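Local coordinates for protein N-acetylglucosamine 2-epimerase (Xylella fastidiosa, PDB 3GT5) that probably acts as a sugar isomerase of the N-acylglucosamine 2-epimerase family, though its own substrate and reaction are not firmly established, at residues A[153-157]-A[197-201]; A[273-277]-A[318-322]. All blocks are in the same frame, centred on the assembly; numbering follows the deposited sequence. Where two conformers were deposited one is given.

Contact 1. Residues A[153-157]-A[197-201]; sequences YGLYK and RALVL
Gly154, in the turn just ahead of strand 155-160, packs against Val200 and Leu201 of helix 192-211, in the (alpha/alpha)6 barrel of the N-acylglucosamine 2-epimerase family. Strand 155-160 belongs to the antiparallel sheet formed by loops between the barrel helices, and here its first residues lie along one flank of a helix. Gly154 has a positive phi, which glycine adopts easily, and with no side chain it lets Val200 come close: CG1 of Val200 is 4.1 Å from CA of Gly154 and 3.6 Å from its O. Leu201 CD2 also packs on that carbonyl, 3.7 Å from Gly154 O, so the oxygen is buried among methyl groups and has no hydrogen-bonding partner in the model. Leu155 next meets Leu201 methyl to methyl, CD2 to CD2 at 4.1 Å, and its side chain also touches Arg204, Ile205 and Arg208 further along the same helix. A leucine suits the place because its methyl can pack against that of Leu201. Tyr156 does both polar and apolar work. Its ring crosses the Leu201 side chain at about a right angle, with CD2 of Tyr156 3.8 Å from CD2 of Leu201, and its backbone N is held by Asn175 OD1. The phenol end reaches Arg197, whose CG lies anti to the backbone N (chi1 180°) and whose chain then bends twice, at chi2 and chi3, folding the guanidinium back towards the tyrosine. That group also forms a salt bridge to Glu145 through NH1 and a cation-pi contact with Trp149, which together probably restrict its movement. Ring and guanidinium planes are 53° apart. Arg197 NH1 donates to Tyr156 OH over 2.9 Å, with an N-H...O angle of 150° and the oxygen close to the guanidinium plane.

Contact 2. Residues A[273-277]-A[318-322]; sequences ARSLF and AAALL
Ala318 sets its methyl obliquely against the Phe277 ring, CB standing 4.0 Å from CD1 of the phenylalanine. Ala319, the next residue, takes the far end of the same ring: its CB is 3.9 Å from Phe277 CZ, and its backbone N is also 3.9 Å from CE1. Two small residues in succession suit this position, because the bulky ring can then reach the backbone of helix 309-326. For Phe277, a chi1 of 178° turns the ring away from its own backbone N and across to the partner helix. The two segments run roughly antiparallel, at 142° between their N-to-C directions, and their axes stay 11.2 Å apart, a wide spacing that the larger side chains bridge. Both helices belong to the (alpha/alpha)6 barrel expected of this family, with helix 309-326 in the inner ring and helix 269-284 in the outer one. One helical turn beyond Ala318, Leu322 packs beside the ring and splits its two methyls between different neighbours. CD1 lies 3.6 Å from Phe277 CG, obliquely placed against the aromatic ring. CD2 instead turns to the preceding turn of the partner helix, meeting Arg274 CG at 3.8 Å and Ala273 CB at 4.1 Å. Arg274 thus lends only the aliphatic base of its side chain here, while its NE hydrogen-bonds to Tyr331 OH. That tyrosine, together with Trp334, also packs edge-to-face with Phe277, and Leu322 touches Tyr331 as well.

Both are core contacts at similar distances from the centre of the chain, each with a partly exposed margin: Arg197 and Val200 in contact 1, Arg274 in contact 2. They join different elements. Contact 1 pairs a strand of an inter-helix loop sheet with helix 192-211, and contact 2 packs helix 269-284 against helix 309-326. The chemistry follows the setting. Where the strand meets the helix, an apolar patch is combined with a tyrosine-arginine hydrogen bond; between the helices the interface is apolar, and the polar end of Arg274 finds its partner elsewhere. The contacts follow one another along the chain without touching, their nearest atoms about 10 Å apart.

Contact 1. Residues A[153-157]-A[197-201]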
loop_
_atom_site.group_PDB
_atom_site.type_symbol
_atom_site.label_atom_id
_atom_site.label_comp_id
_atom_site.label_asym_id
_atom_site.label_seq_id
_atom_site.Cartn_x
_atom_site.Cartn_y
_atom_site.Cartn_z
ATOM N N TYR A 153 -4.460 -22.621 6.665
ATOM C CA TYR A 153 -3.222 -21.854 6.636
ATOM C C TYR A 153 -3.315 -20.485 7.330
ATOM O O TYR A 153 -2.295 -19.903 7.663
ATOM C CB TYR A 153 -2.731 -21.701 5.238
ATOM C CG TYR A 153 -2.269 -22.994 4.625
ATOM C CD1 TYR A 153 -1.021 -23.534 4.941
ATOM C CD2 TYR A 153 -3.081 -23.706 3.792
ATOM C CE1 TYR A 153 -0.592 -24.760 4.351
ATOM C CE2 TYR A 153 -2.668 -24.939 3.247
ATOM C CZ TYR A 153 -1.447 -25.422 3.503
ATOM O OH TYR A 153 -1.058 -26.617 2.895
ATOM N N GLY A 154 -4.516 -20.003 7.580
ATOM C CA GLY A 154 -4.710 -18.662 8.156
ATOM C C GLY A 154 -4.337 -17.515 7.218
ATOM O O GLY A 154 -3.943 -16.422 7.670
ATOM N N LEU A 155 -4.423 -17.803 5.921
ATOM C CA LEU A 155 -4.094 -16.865 4.835
ATOM C C LEU A 155 -5.029 -16.950 3.622
ATOM O O LEU A 155 -5.619 -18.010 3.353
ATOM C CB LEU A 155 -2.652 -17.138 4.374
ATOM C CG LEU A 155 -1.571 -16.917 5.407
ATOM C CD1 LEU A 155 -0.256 -17.598 5.006
ATOM C CD2 LEU A 155 -1.393 -15.417 5.631
ATOM N N TYR A 156 -5.121 -15.860 2.837
ATOM C CA TYR A 156 -5.919 -15.810 1.642
ATOM C C TYR A 156 -5.112 -16.323 0.453
ATOM O O TYR A 156 -3.896 -16.037 0.323
ATOM C CB TYR A 156 -6.398 -14.369 1.345
ATOM C CG TYR A 156 -7.370 -13.843 2.384
ATOM C CD1 TYR A 156 -8.735 -14.135 2.320
ATOM C CD2 TYR A 156 -6.925 -13.076 3.448
ATOM C CE1 TYR A 156 -9.604 -13.678 3.308
ATOM C CE2 TYR A 156 -7.796 -12.607 4.405
ATOM C CZ TYR A 156 -9.113 -12.892 4.323
ATOM O OH TYR A 156 -9.927 -12.393 5.306
ATOM N N LYS A 157 -5.815 -17.040 -0.413
ATOM C CA LYS A 157 -5.317 -17.399 -1.745
ATOM C C LYS A 157 -5.245 -16.165 -2.619
ATOM O O LYS A 157 -5.902 -15.162 -2.341
ATOM C CB LYS A 157 -6.242 -18.445 -2.368
ATOM C CG LYS A 157 -6.361 -19.686 -1.480
ATOM C CD LYS A 157 -7.099 -20.837 -2.154
ATOM C CE LYS A 157 -8.514 -20.465 -2.515
ATOM N NZ LYS A 157 -9.368 -21.683 -2.587
ATOM N N ARG A 197 -8.765 -10.731 12.373
ATOM C CA ARG A 197 -8.276 -11.283 11.091
ATOM C C ARG A 197 -6.973 -10.610 10.728
ATOM O O ARG A 197 -6.041 -11.256 10.210
ATOM C CB ARG A 197 -9.321 -11.132 10.020
ATOM C CG ARG A 197 -8.939 -11.654 8.660
ATOM C CD ARG A 197 -8.569 -13.116 8.662
ATOM N NE ARG A 197 -9.598 -13.985 9.219
ATOM C CZ ARG A 197 -10.606 -14.533 8.549
ATOM N NH1 ARG A 197 -10.828 -14.286 7.259
ATOM N NH2 ARG A 197 -11.437 -15.348 9.208
ATOM N N ALA A 198 -6.893 -9.304 10.953
ATOM C CA ALA A 198 -5.593 -8.618 10.723
ATOM C C ALA A 198 -4.470 -9.218 11.511
ATOM O O ALA A 198 -3.340 -9.410 11.012
ATOM C CB ALA A 198 -5.710 -7.085 11.018
ATOM N N LEU A 199 -4.735 -9.544 12.778
ATOM C CA LEU A 199 -3.720 -10.123 13.635
ATOM C C LEU A 199 -3.292 -11.498 13.177
ATOM O O LEU A 199 -2.088 -11.800 13.264
ATOM C CB LEU A 199 -4.184 -10.185 15.110
ATOM C CG LEU A 199 -3.108 -10.703 16.086
ATOM C CD1 LEU A 199 -1.901 -9.769 16.183
ATOM C CD2 LEU A 199 -3.754 -11.007 17.505
ATOM N N VAL A 200 -4.259 -12.339 12.793
ATOM C CA VAL A 200 -3.969 -13.698 12.258
ATOM C C VAL A 200 -3.020 -13.591 11.028
ATOM O O VAL A 200 -1.987 -14.278 10.972
ATOM C CB VAL A 200 -5.229 -14.488 11.863
ATOM C CG1 VAL A 200 -4.847 -15.820 11.113
ATOM C CG2 VAL A 200 -6.118 -14.805 13.090
ATOM N N LEU A 201 -3.353 -12.707 10.108
ATOM C CA LEU A 201 -2.541 -12.499 8.883
ATOM C C LEU A 201 -1.130 -12.062 9.261
ATOM O O LEU A 201 -0.137 -12.601 8.731
ATOM C CB LEU A 201 -3.173 -11.450 7.973
ATOM C CG LEU A 201 -4.534 -11.719 7.341
ATOM C CD1 LEU A 201 -5.052 -10.467 6.559
ATOM C CD2 LEU A 201 -4.531 -12.979 6.436
#

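Contact 2. Residues A[273-277]-A[318-322]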
loop_
_atom_site.group_PDB
_atom_site.type_symbol
_atom_site.label_atom_id
_atom_site.label_comp_id
_atom_site.label_asym_id
_atom_site.label_seq_id
_atom_site.Cartn_x
_atom_site.Cartn_y
_atom_site.Cartn_z
ATOM N N ALA A 273 8.561 -6.425 14.646
ATOM C CA ALA A 273 8.680 -5.165 13.875
ATOM C C ALA A 273 10.129 -4.666 13.823
ATOM O O ALA A 273 10.618 -4.313 12.753
ATOM C CB ALA A 273 7.776 -4.061 14.487
ATOM N N ARG A 274 10.785 -4.633 14.986
ATOM C CA ARG A 274 12.197 -4.156 15.065
ATOM C C ARG A 274 13.126 -5.067 14.248
ATOM O O ARG A 274 14.001 -4.584 13.525
ATOM C CB ARG A 274 12.664 -4.066 16.531
ATOM C CG ARG A 274 11.896 -3.035 17.341
ATOM C CD ARG A 274 12.523 -2.796 18.703
ATOM N NE ARG A 274 13.854 -2.212 18.533
ATOM C CZ ARG A 274 14.525 -1.541 19.473
ATOM N NH1 ARG A 274 13.997 -1.363 20.676
ATOM N NH2 ARG A 274 15.739 -1.063 19.191
ATOM N N SER A 275 12.915 -6.377 14.318
ATOM C CA SER A 275 13.758 -7.337 13.568
ATOM C C SER A 275 13.610 -7.120 12.055
ATOM O O SER A 275 14.601 -7.161 11.302
ATOM C CB SER A 275 13.462 -8.807 13.957
ATOM O OG SER A 275 12.236 -9.316 13.373
ATOM N N LEU A 276 12.373 -6.891 11.599
ATOM C CA LEU A 276 12.134 -6.701 10.177
ATOM C C LEU A 276 12.761 -5.391 9.672
ATOM O O LEU A 276 13.428 -5.343 8.606
ATOM C CB LEU A 276 10.629 -6.670 9.882
ATOM C CG LEU A 276 9.935 -8.038 10.085
ATOM C CD1 LEU A 276 8.395 -7.953 9.902
ATOM C CD2 LEU A 276 10.523 -9.137 9.142
ATOM N N PHE A 277 12.507 -4.331 10.428
ATOM C CA PHE A 277 12.961 -3.001 10.018
ATOM C C PHE A 277 14.519 -2.951 10.026
ATOM O O PHE A 277 15.122 -2.521 9.032
ATOM C CB PHE A 277 12.391 -1.932 10.920
ATOM C CG PHE A 277 12.858 -0.530 10.575
ATOM C CD1 PHE A 277 12.051 0.300 9.838
ATOM C CD2 PHE A 277 14.096 -0.060 10.977
ATOM C CE1 PHE A 277 12.435 1.581 9.483
ATOM C CE2 PHE A 277 14.498 1.243 10.627
ATOM C CZ PHE A 277 13.662 2.053 9.886
ATOM N N ALA A 318 7.192 3.560 9.185
ATOM C CA ALA A 318 7.632 2.567 10.148
ATOM C C ALA A 318 8.625 3.158 11.181
ATOM O O ALA A 318 8.480 2.910 12.341
ATOM C CB ALA A 318 8.250 1.358 9.428
ATOM N N ALA A 319 9.599 3.950 10.719
ATOM C CA ALA A 319 10.621 4.538 11.605
ATOM C C ALA A 319 9.982 5.446 12.641
ATOM O O ALA A 319 10.337 5.371 13.803
ATOM C CB ALA A 319 11.683 5.281 10.782
ATOM N N ALA A 320 9.015 6.249 12.248
ATOM C CA ALA A 320 8.308 7.134 13.181
ATOM C C ALA A 320 7.539 6.315 14.250
ATOM O O ALA A 320 7.602 6.625 15.465
ATOM C CB ALA A 320 7.364 8.133 12.382
ATOM N N LEU A 321 6.791 5.286 13.805
ATOM C CA LEU A 321 6.079 4.425 14.756
ATOM C C LEU A 321 7.039 3.679 15.735
ATOM O O LEU A 321 6.757 3.607 16.924
ATOM C CB LEU A 321 5.106 3.473 14.045
ATOM C CG LEU A 321 3.926 4.090 13.270
ATOM C CD1 LEU A 321 2.887 3.046 12.860
ATOM C CD2 LEU A 321 3.266 5.129 14.054
ATOM N N LEU A 322 8.165 3.175 15.228
ATOM C CA LEU A 322 9.151 2.454 16.023
ATOM C C LEU A 322 9.797 3.396 17.015
ATOM O O LEU A 322 9.955 3.025 18.164
ATOM C CB LEU A 322 10.224 1.846 15.136
ATOM C CG LEU A 322 9.711 0.595 14.405
ATOM C CD1 LEU A 322 10.508 0.277 13.137
ATOM C CD2 LEU A 322 9.761 -0.565 15.409
#